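Local atomic coordinates of phosphoenolpyruvate--protein phosphotransferase (Escherichia coli, PDB entry 5T12), a protein that probably transfers the phosphoryl group of phosphoenolpyruvate to the carrier protein NPr in nitrogen-metabolic phosphotransfer, this chain being its enzyme I-type N-terminal (EIN) domain. Residues Ile13-Gln18 with Ala149-Phe154; Pro23-Val28 with Leu132-Leu137; Glu41-Ala46 with Ser97-Ala102; Arg212-Val217 with Val226-Val231. The protein carries 1 engineered substitution. All blocks are in the same frame, centred on the assembly; numbering follows the deposited sequence.

Interaction 1. Residues Ile13-Gln18 with Ala149-Phe154; sequences IAEGWQ and AWPERF
Trp17, Trp150 and Phe154 form an aromatic cluster with the Trp17 indole at its heart. With CG anti to the backbone N (chi1 -171°), the indole leaves the strand toward 149-154, and one face meets Trp150 and Pro151. Trp150 presents an edge to that face: its CD1 comes to 3.3 Å from Trp17 CH2, displaced toward the rim, in an offset edge-to-face pair with planes at 70°. Over the same face, at the pyrrole end, Pro151 CD makes a CH-pi contact 4.0 Å from the centroid of the Trp17 five-membered ring. Phe154 lies alongside, its ring centroid 5.1 Å from that of the Trp17 six-membered ring, and Trp17 turns an edge toward it. The case illustrates how an inserted subdomain is closed off: strand 11-18 belongs to the mixed sheet of the alpha/beta part, the 130 residues between the segments hold helices but no strand, and 149-154 brings the chain back into the parallel neighbour, strand 154-158. An alanine in place of Trp17 would probably open a gap beside Trp150 and Pro151 and leave the Trp150 edge and Pro151 CD without the face they meet. Pro151 also receives the flat end of Glu15, which crosses it at about a right angle with OE1 3.5 Å from Pro151 CB. On the backbone, Phe154 CA makes a CA-H...O contact of 3.2 Å with Glu15 O.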
# COMPACT_ATOMS: atom_id res chain seq x y z
N ILE A 13 5.21 12.27 12.86
CA ILE A 13 6.62 12.61 12.75
C ILE A 13 7.41 11.31 12.63
O ILE A 13 7.23 10.39 13.43
CB ILE A 13 7.11 13.44 13.95
CG1 ILE A 13 8.61 13.74 13.83
CG2 ILE A 13 6.78 12.76 15.28
CD1 ILE A 13 9.13 14.67 14.90
N ALA A 14 8.26 11.23 11.61
CA ALA A 14 9.02 10.01 11.34
C ALA A 14 10.06 10.30 10.27
O ALA A 14 10.03 11.34 9.60
CB ALA A 14 8.10 8.87 10.89
N GLU A 15 10.98 9.36 10.12
CA GLU A 15 11.97 9.43 9.06
C GLU A 15 11.31 9.23 7.70
O GLU A 15 10.40 8.40 7.55
CB GLU A 15 13.05 8.36 9.28
CG GLU A 15 13.72 7.83 8.02
CD GLU A 15 14.49 6.55 8.27
OE1 GLU A 15 14.51 6.09 9.43
OE2 GLU A 15 15.06 5.99 7.31
N GLY A 16 11.74 10.01 6.71
CA GLY A 16 11.22 9.85 5.36
C GLY A 16 11.81 8.62 4.70
O GLY A 16 12.98 8.28 4.87
N TRP A 17 10.97 7.94 3.92
CA TRP A 17 11.36 6.70 3.25
C TRP A 17 10.80 6.70 1.84
O TRP A 17 9.58 6.72 1.65
CB TRP A 17 10.88 5.47 4.02
CG TRP A 17 11.42 4.18 3.50
CD1 TRP A 17 12.70 3.70 3.65
CD2 TRP A 17 10.72 3.19 2.74
NE1 TRP A 17 12.83 2.48 3.03
CE2 TRP A 17 11.62 2.14 2.47
CE3 TRP A 17 9.41 3.08 2.27
CZ2 TRP A 17 11.26 1.01 1.74
CZ3 TRP A 17 9.05 1.95 1.55
CH2 TRP A 17 9.97 0.93 1.29
N GLN A 18 11.69 6.68 0.85
CA GLN A 18 11.31 6.58 -0.56
C GLN A 18 11.54 5.16 -1.05
O GLN A 18 12.64 4.62 -0.89
CB GLN A 18 12.12 7.56 -1.41
CG GLN A 18 11.83 7.45 -2.91
CD GLN A 18 12.95 8.02 -3.77
OE1 GLN A 18 14.11 8.05 -3.35
NE2 GLN A 18 12.60 8.46 -4.97
N ALA A 149 13.24 -4.22 5.44
CA ALA A 149 14.04 -3.09 4.97
C ALA A 149 13.43 -1.74 5.33
O ALA A 149 14.04 -0.71 5.03
CB ALA A 149 14.24 -3.18 3.46
N TRP A 150 12.25 -1.72 5.94
CA TRP A 150 11.61 -0.48 6.34
C TRP A 150 12.15 -0.01 7.69
O TRP A 150 12.59 -0.82 8.51
CB TRP A 150 10.10 -0.68 6.45
CG TRP A 150 9.48 -1.34 5.26
CD1 TRP A 150 9.28 -0.78 4.03
CD2 TRP A 150 8.96 -2.67 5.19
NE1 TRP A 150 8.67 -1.69 3.19
CE2 TRP A 150 8.47 -2.86 3.88
CE3 TRP A 150 8.88 -3.73 6.10
CZ2 TRP A 150 7.90 -4.06 3.46
CZ3 TRP A 150 8.31 -4.92 5.68
CH2 TRP A 150 7.83 -5.08 4.38
N PRO A 151 12.13 1.29 7.94
CA PRO A 151 12.43 1.79 9.29
C PRO A 151 11.35 1.35 10.27
O PRO A 151 10.29 0.85 9.90
CB PRO A 151 12.44 3.31 9.12
CG PRO A 151 12.60 3.54 7.64
CD PRO A 151 11.92 2.39 6.98
N GLU A 152 11.65 1.53 11.56
CA GLU A 152 10.68 1.18 12.59
C GLU A 152 9.39 1.97 12.42
O GLU A 152 8.29 1.42 12.54
CB GLU A 152 11.27 1.40 13.98
CG GLU A 152 10.48 0.76 15.11
CD GLU A 152 11.11 0.99 16.46
OE1 GLU A 152 11.25 2.16 16.87
OE2 GLU A 152 11.48 -0.01 17.12
N ARG A 153 9.51 3.26 12.14
CA ARG A 153 8.40 4.11 11.72
C ARG A 153 8.90 5.00 10.59
O ARG A 153 10.05 5.46 10.63
CB ARG A 153 7.87 4.98 12.88
CG ARG A 153 7.28 4.20 14.04
CD ARG A 153 6.00 3.50 13.64
NE ARG A 153 5.20 3.12 14.80
CZ ARG A 153 5.36 1.98 15.47
NH1 ARG A 153 6.28 1.10 15.10
NH2 ARG A 153 4.59 1.72 16.52
N PHE A 154 8.06 5.23 9.59
CA PHE A 154 8.49 6.05 8.47
C PHE A 154 7.29 6.77 7.86
O PHE A 154 6.14 6.37 8.03
CB PHE A 154 9.21 5.22 7.39
CG PHE A 154 8.37 4.15 6.76
CD1 PHE A 154 8.33 2.88 7.29
CD2 PHE A 154 7.63 4.42 5.61
CE1 PHE A 154 7.56 1.89 6.70
CE2 PHE A 154 6.86 3.43 5.02
CZ PHE A 154 6.82 2.17 5.57
O HOH W 1 10.99 7.10 12.18

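Interaction 2. Residues Pro23-Val28 with Leu132-Leu137; sequences PLMEQV and LGQRLL
Gln134 and Met25 meet through bends in both chains. In Gln134, CG starts beside the backbone N, anti to the carbonyl carbon, and a turn at chi2 of -91° carries CD out of line, with the amide directed at the backbone of 23-28. Met25 is bent as well, and its chi2 places SD near Gly133 and Leu137. A single hydrogen bond results, Met25 N to Gln134 OE1 at 2.7 Å, arriving nearly along the C=O axis (174°) although the N-H itself is bent, at 142°. Leu24 N is also near that oxygen, yet its angle is too poor for a bond. Around this polar point the packing is mostly apolar. Leu137 CD1 lies 3.5 Å from Leu24 O and 3.6 Å from Met25 SD, and it also touches Val28 CG2 and Leu24 CB, while Leu24 and Leu137 run past each other in opposite directions. Gly133, without a side chain, lets the sulfur approach, Met25 SD to Gly133 C being 4.1 Å. The loop 23-28, which closes with a type I turn from Met25 to Val28, is thereby fixed to helix 126-140 of the helical subdomain. The other end of the amide is equally engaged, since Gln134 NE2 donates to Glu168 OE2 and Thr164 O. With acceptors on its nitrogen and a donor on its oxygen, the amide is held in one orientation, and the Glu168 carboxylate would probably polarise it further.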
# COMPACT_ATOMS: atom_id res chain seq x y z
N PRO A 23 7.77 -2.47 -8.21
CA PRO A 23 6.76 -3.15 -7.39
C PRO A 23 7.05 -4.65 -7.30
O PRO A 23 7.78 -5.22 -8.11
CB PRO A 23 5.45 -2.88 -8.13
CG PRO A 23 5.85 -2.50 -9.52
CD PRO A 23 7.16 -1.79 -9.37
N LEU A 24 6.44 -5.27 -6.29
CA LEU A 24 6.67 -6.69 -6.04
C LEU A 24 6.23 -7.55 -7.22
O LEU A 24 6.83 -8.60 -7.48
CB LEU A 24 5.95 -7.12 -4.76
CG LEU A 24 6.73 -7.09 -3.44
CD1 LEU A 24 7.60 -5.85 -3.32
CD2 LEU A 24 5.77 -7.19 -2.27
N MET A 25 5.18 -7.13 -7.94
CA MET A 25 4.71 -7.90 -9.09
C MET A 25 5.75 -7.93 -10.20
O MET A 25 5.97 -8.97 -10.82
CB MET A 25 3.39 -7.32 -9.60
CG MET A 25 2.20 -7.59 -8.69
SD MET A 25 1.67 -9.31 -8.74
CE MET A 25 1.18 -9.45 -10.46
N GLU A 26 6.41 -6.80 -10.46
CA GLU A 26 7.34 -6.70 -11.58
C GLU A 26 8.70 -7.31 -11.28
O GLU A 26 9.50 -7.46 -12.21
CB GLU A 26 7.52 -5.24 -11.99
CG GLU A 26 6.25 -4.58 -12.51
CD GLU A 26 6.52 -3.23 -13.16
OE1 GLU A 26 7.66 -2.99 -13.58
OE2 GLU A 26 5.58 -2.41 -13.23
N GLN A 27 9.00 -7.66 -10.03
CA GLN A 27 10.26 -8.29 -9.69
C GLN A 27 10.10 -9.77 -9.36
O GLN A 27 11.04 -10.39 -8.84
CB GLN A 27 10.94 -7.56 -8.53
CG GLN A 27 10.21 -7.62 -7.20
CD GLN A 27 10.81 -6.67 -6.18
OE1 GLN A 27 11.15 -5.53 -6.50
NE2 GLN A 27 10.96 -7.14 -4.94
N VAL A 28 8.94 -10.36 -9.64
CA VAL A 28 8.75 -11.80 -9.57
C VAL A 28 9.16 -12.39 -10.91
O VAL A 28 8.78 -11.88 -11.97
CB VAL A 28 7.30 -12.16 -9.23
CG1 VAL A 28 7.04 -13.64 -9.44
CG2 VAL A 28 6.97 -11.77 -7.80
N LEU A 132 -4.46 -6.50 -5.15
CA LEU A 132 -4.66 -7.74 -4.41
C LEU A 132 -3.50 -8.70 -4.63
O LEU A 132 -3.08 -9.40 -3.70
CB LEU A 132 -5.98 -8.39 -4.82
CG LEU A 132 -7.21 -8.09 -3.97
CD1 LEU A 132 -7.55 -6.61 -3.98
CD2 LEU A 132 -8.40 -8.92 -4.43
N GLY A 133 -2.97 -8.75 -5.85
CA GLY A 133 -1.78 -9.56 -6.09
C GLY A 133 -0.57 -9.04 -5.34
O GLY A 133 0.22 -9.81 -4.80
N GLN A 134 -0.40 -7.71 -5.31
CA GLN A 134 0.66 -7.11 -4.51
C GLN A 134 0.54 -7.49 -3.05
O GLN A 134 1.54 -7.79 -2.38
CB GLN A 134 0.64 -5.59 -4.67
CG GLN A 134 1.15 -5.09 -6.01
CD GLN A 134 2.64 -4.79 -5.99
OE1 GLN A 134 3.44 -5.56 -6.52
NE2 GLN A 134 3.01 -3.67 -5.38
N ARG A 135 -0.69 -7.51 -2.52
CA ARG A 135 -0.90 -7.87 -1.13
C ARG A 135 -0.64 -9.36 -0.90
O ARG A 135 -0.13 -9.75 0.16
CB ARG A 135 -2.31 -7.50 -0.69
CG ARG A 135 -2.49 -7.37 0.81
CD ARG A 135 -1.59 -6.27 1.36
NE ARG A 135 -1.60 -6.23 2.82
CZ ARG A 135 -0.79 -5.47 3.55
NH1 ARG A 135 0.09 -4.68 2.96
NH2 ARG A 135 -0.87 -5.49 4.87
N LEU A 136 -0.99 -10.19 -1.88
CA LEU A 136 -0.68 -11.62 -1.78
C LEU A 136 0.82 -11.85 -1.68
O LEU A 136 1.29 -12.64 -0.86
CB LEU A 136 -1.27 -12.36 -2.98
CG LEU A 136 -2.51 -13.21 -2.74
CD1 LEU A 136 -3.51 -12.47 -1.86
CD2 LEU A 136 -3.16 -13.61 -4.06
N LEU A 137 1.59 -11.16 -2.52
CA LEU A 137 3.05 -11.25 -2.45
C LEU A 137 3.58 -10.69 -1.14
O LEU A 137 4.63 -11.13 -0.65
CB LEU A 137 3.68 -10.53 -3.64
CG LEU A 137 3.35 -11.05 -5.03
CD1 LEU A 137 3.99 -10.18 -6.10
CD2 LEU A 137 3.80 -12.50 -5.17

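Interaction 3. Residues Glu41-Ala46 with Ser97-Ala102; sequences ERLTGA and SVAEWA
The Arg42 guanidinium has Ala99 CB over one face, 4.1 Å above the plane and toward the rim, while Val98 CG1 and Glu100 OE2 lie at its edge. Val98 CG1 is 3.5 Å from Arg42 NH1. Glu100 forms a salt bridge through OE2 to Arg42 NH2, although the modelled separation is too short for its length to be relied on; the guanidinium and carboxylate planes are 35° apart, and the two side chains cross at about a right angle. A bend at chi2 (77°) places Glu100 CD on the side of its chain from which the carboxylate reaches Arg42. A second acid shares the load, for Arg42 NH1 pairs with Glu39 OE1, which also accepts from Ala99 N at the first turn of helix 99-115, just past Val98 at the N-cap. The positive charge of Arg42 would probably help keep both carboxylates ionised. Beside this polar rim the contact becomes apolar: Leu43 CG rests on Ala99 CB at 3.6 Å, and Leu43 CD1 is 4.4 Å from Ala102 CB. Leu43 also touches Leu89 and Val93 of helix 83-94. Such helix-to-helix packing, with small alanines on one partner, builds the all-helical subdomain of enzyme I N-terminal domains, which in related enzymes is the docking surface for the HPr-like carrier.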
# COMPACT_ATOMS: atom_id res chain seq x y z
N GLU A 41 0.88 -25.14 0.25
CA GLU A 41 0.66 -24.76 1.64
C GLU A 41 1.00 -23.29 1.86
O GLU A 41 0.34 -22.62 2.67
CB GLU A 41 1.48 -25.66 2.57
CG GLU A 41 0.96 -27.09 2.65
CD GLU A 41 1.88 -28.00 3.43
OE1 GLU A 41 2.97 -27.55 3.84
OE2 GLU A 41 1.52 -29.18 3.63
N ARG A 42 2.01 -22.78 1.17
CA ARG A 42 2.34 -21.36 1.27
C ARG A 42 1.24 -20.49 0.67
O ARG A 42 1.01 -19.37 1.13
CB ARG A 42 3.67 -21.07 0.58
CG ARG A 42 4.87 -21.77 1.19
CD ARG A 42 6.11 -21.46 0.37
NE ARG A 42 6.34 -20.03 0.26
CZ ARG A 42 6.91 -19.44 -0.79
NH1 ARG A 42 7.30 -20.18 -1.83
NH2 ARG A 42 7.08 -18.13 -0.81
N LEU A 43 0.56 -20.99 -0.37
CA LEU A 43 -0.50 -20.22 -1.01
C LEU A 43 -1.76 -20.16 -0.16
O LEU A 43 -2.38 -19.10 -0.04
CB LEU A 43 -0.81 -20.80 -2.39
CG LEU A 43 0.09 -20.29 -3.52
CD1 LEU A 43 -0.03 -21.18 -4.74
CD2 LEU A 43 -0.28 -18.86 -3.87
N THR A 44 -2.15 -21.29 0.43
CA THR A 44 -3.33 -21.29 1.30
C THR A 44 -3.11 -20.43 2.53
O THR A 44 -4.07 -19.87 3.08
CB THR A 44 -3.69 -22.72 1.71
OG1 THR A 44 -2.54 -23.35 2.30
CG2 THR A 44 -4.14 -23.53 0.51
N GLY A 45 -1.86 -20.31 2.99
CA GLY A 45 -1.58 -19.42 4.10
C GLY A 45 -1.73 -17.96 3.73
O GLY A 45 -2.27 -17.16 4.50
N ALA A 46 -1.25 -17.58 2.54
CA ALA A 46 -1.34 -16.19 2.11
C ALA A 46 -2.77 -15.80 1.76
O ALA A 46 -3.22 -14.69 2.08
CB ALA A 46 -0.42 -15.94 0.92
N SER A 97 5.61 -24.42 -10.65
CA SER A 97 5.86 -23.01 -10.38
C SER A 97 5.85 -22.74 -8.89
O SER A 97 5.13 -23.38 -8.12
CB SER A 97 4.81 -22.13 -11.07
OG SER A 97 4.79 -22.34 -12.47
N VAL A 98 6.67 -21.77 -8.48
CA VAL A 98 6.68 -21.32 -7.09
C VAL A 98 5.46 -20.44 -6.84
O VAL A 98 4.86 -19.89 -7.77
CB VAL A 98 8.00 -20.59 -6.77
CG1 VAL A 98 8.15 -20.35 -5.27
CG2 VAL A 98 9.17 -21.40 -7.28
N ALA A 99 5.09 -20.31 -5.56
CA ALA A 99 3.87 -19.60 -5.20
C ALA A 99 3.88 -18.16 -5.71
O ALA A 99 2.83 -17.62 -6.10
CB ALA A 99 3.67 -19.62 -3.69
N GLU A 100 5.05 -17.52 -5.72
CA GLU A 100 5.13 -16.13 -6.18
C GLU A 100 4.80 -16.01 -7.66
O GLU A 100 4.05 -15.11 -8.06
CB GLU A 100 6.51 -15.55 -5.89
CG GLU A 100 6.75 -15.19 -4.43
CD GLU A 100 7.04 -16.40 -3.55
OE1 GLU A 100 7.15 -17.52 -4.10
OE2 GLU A 100 7.15 -16.23 -2.32
N TRP A 101 5.34 -16.90 -8.49
CA TRP A 101 5.04 -16.86 -9.92
C TRP A 101 3.58 -17.23 -10.18
O TRP A 101 2.95 -16.68 -11.09
CB TRP A 101 5.98 -17.80 -10.68
CG TRP A 101 5.68 -17.89 -12.14
CD1 TRP A 101 5.06 -18.92 -12.79
CD2 TRP A 101 6.00 -16.92 -13.15
NE1 TRP A 101 4.97 -18.65 -14.13
CE2 TRP A 101 5.54 -17.43 -14.38
CE3 TRP A 101 6.63 -15.67 -13.13
CZ2 TRP A 101 5.69 -16.74 -15.58
CZ3 TRP A 101 6.78 -14.99 -14.32
CH2 TRP A 101 6.31 -15.52 -15.53
N ALA A 102 3.03 -18.16 -9.39
CA ALA A 102 1.63 -18.53 -9.56
C ALA A 102 0.71 -17.36 -9.29
O ALA A 102 -0.32 -17.19 -9.96
CB ALA A 102 1.29 -19.71 -8.65

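Interaction 4. Residues Arg212-Val217 with Val226-Val231; sequences RRTLIV and VDPEPV
Arg213 and Asp227 face each other at the end of a beta hairpin, strands 214-218 and 223-226, where the chain passes into helix 228-241; in full-length relatives the corresponding helix leads on toward the phosphoenolpyruvate-binding domain. Followed outward, Arg213 begins with CB and CG each 4.1 Å from Asp227 OD1. CD then comes to 3.3 Å from the same oxygen, and beyond it the chain, extended from CG to NE, delivers NH1 to OD2. The salt bridge from Arg213 NH1 to Asp227 OD2, at 3.0 Å, includes a hydrogen bond that is weak, with an angle of 132°; OD2 lies near the guanidinium plane, which is turned only 24° from the carboxylate. The backbone adds a straighter bond, Asp227 N to Thr214 O at 3.1 Å. An alanine at Asp227 would probably leave the Arg213 guanidinium without this carboxylate and free to swing, with the backbone bond remaining. One step inward, Leu215 and Val226 are a non-hydrogen-bonded antiparallel pair whose side chains lie side by side, Leu215 CD2 being 4.1 Å from Val226 CG1. Pro228, at the passage into the helix, is wedged against the strand: its CD is 3.7 Å from Thr214 CG2, and its CB lies 3.6 Å from Ile216 CD1.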
# COMPACT_ATOMS: atom_id res chain seq x y z
N ARG A 212 15.62 9.40 4.17
CA ARG A 212 16.53 9.35 5.32
C ARG A 212 16.55 10.67 6.10
O ARG A 212 17.56 10.99 6.74
CB ARG A 212 17.95 8.97 4.92
CG ARG A 212 18.08 7.68 4.15
CD ARG A 212 19.42 7.65 3.46
NE ARG A 212 19.56 6.52 2.54
CZ ARG A 212 20.29 6.56 1.44
NH1 ARG A 212 20.94 7.67 1.11
NH2 ARG A 212 20.38 5.50 0.65
N ARG A 213 15.47 11.44 6.07
CA ARG A 213 15.38 12.66 6.86
C ARG A 213 14.12 12.64 7.70
O ARG A 213 13.07 12.16 7.26
CB ARG A 213 15.38 13.91 5.97
CG ARG A 213 16.74 14.27 5.39
CD ARG A 213 16.85 15.78 5.18
NE ARG A 213 17.84 16.12 4.17
CZ ARG A 213 18.12 17.36 3.79
NH1 ARG A 213 17.48 18.39 4.35
NH2 ARG A 213 19.03 17.59 2.86
N THR A 214 14.22 13.19 8.91
CA THR A 214 13.06 13.31 9.79
C THR A 214 12.07 14.31 9.20
O THR A 214 12.45 15.41 8.78
CB THR A 214 13.49 13.75 11.19
OG1 THR A 214 14.36 12.76 11.75
CG2 THR A 214 12.28 13.92 12.09
N LEU A 215 10.80 13.93 9.19
CA LEU A 215 9.74 14.76 8.63
C LEU A 215 8.56 14.82 9.59
O LEU A 215 8.30 13.87 10.34
CB LEU A 215 9.26 14.23 7.27
CG LEU A 215 10.31 13.89 6.21
CD1 LEU A 215 9.64 13.18 5.04
CD2 LEU A 215 11.03 15.13 5.73
N ILE A 216 7.85 15.95 9.57
CA ILE A 216 6.56 16.09 10.23
C ILE A 216 5.53 16.38 9.15
O ILE A 216 5.61 17.41 8.47
CB ILE A 216 6.57 17.21 11.28
CG1 ILE A 216 7.61 16.93 12.37
CG2 ILE A 216 5.18 17.35 11.90
CD1 ILE A 216 7.58 17.95 13.50
N VAL A 217 4.57 15.47 8.99
CA VAL A 217 3.47 15.65 8.05
C VAL A 217 2.25 16.11 8.83
O VAL A 217 1.85 15.49 9.82
CB VAL A 217 3.19 14.36 7.26
CG1 VAL A 217 3.08 13.16 8.19
CG2 VAL A 217 1.93 14.51 6.43
N VAL A 226 10.52 19.82 7.31
CA VAL A 226 11.74 19.07 7.06
C VAL A 226 12.76 19.45 8.13
O VAL A 226 13.10 20.63 8.28
CB VAL A 226 12.29 19.34 5.65
CG1 VAL A 226 13.43 18.38 5.34
CG2 VAL A 226 11.18 19.21 4.62
N ASP A 227 13.25 18.44 8.87
CA ASP A 227 14.33 18.55 9.85
C ASP A 227 13.89 19.32 11.09
O ASP A 227 14.46 20.38 11.39
CB ASP A 227 15.55 19.25 9.25
CG ASP A 227 16.11 18.52 8.05
OD1 ASP A 227 16.23 17.28 8.10
OD2 ASP A 227 16.42 19.20 7.04
N PRO A 228 12.87 18.84 11.85
CA PRO A 228 12.29 19.70 12.89
C PRO A 228 13.22 19.98 14.06
O PRO A 228 13.01 20.96 14.78
CB PRO A 228 11.05 18.91 13.35
CG PRO A 228 11.34 17.50 12.97
CD PRO A 228 12.10 17.60 11.68
N GLU A 229 14.25 19.15 14.26
CA GLU A 229 15.08 19.29 15.45
C GLU A 229 15.85 20.61 15.48
O GLU A 229 15.82 21.29 16.52
CB GLU A 229 15.99 18.07 15.60
CG GLU A 229 16.82 18.09 16.88
CD GLU A 229 17.84 16.97 16.94
OE1 GLU A 229 18.76 16.95 16.10
OE2 GLU A 229 17.72 16.12 17.84
N PRO A 230 16.57 21.02 14.42
CA PRO A 230 17.16 22.37 14.44
C PRO A 230 16.17 23.48 14.75
O PRO A 230 16.52 24.42 15.47
CB PRO A 230 17.73 22.51 13.02
CG PRO A 230 18.15 21.13 12.68
CD PRO A 230 17.14 20.20 13.33
N VAL A 231 14.95 23.42 14.21
CA VAL A 231 13.96 24.46 14.49
C VAL A 231 13.56 24.43 15.96
O VAL A 231 13.32 25.47 16.58
CB VAL A 231 12.75 24.31 13.56
CG1 VAL A 231 11.74 25.43 13.81
CG2 VAL A 231 13.20 24.31 12.10

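The four contacts divide between the two halves of this domain. Interactions 1 and 4 share the mixed sheet, since strands 11-18 and 214-218 are neighbours: Gly16 N is 2.6 Å from Arg213 O and Ala14 O is 2.7 Å from Leu215 N, both probable hydrogen bonds. Interactions 2 and 3 belong to the helical half and also touch, Val28 CG1 packing 3.6 Å from Glu100 O. Between the halves, interactions 1 and 2 stay about 7 Å apart at their nearest atoms, and the centres of interactions 3 and 4 are 41 Å apart. In related enzymes of this family the phosphorylated histidine belongs to the alpha/beta half, whereas the carrier docks on the helical one.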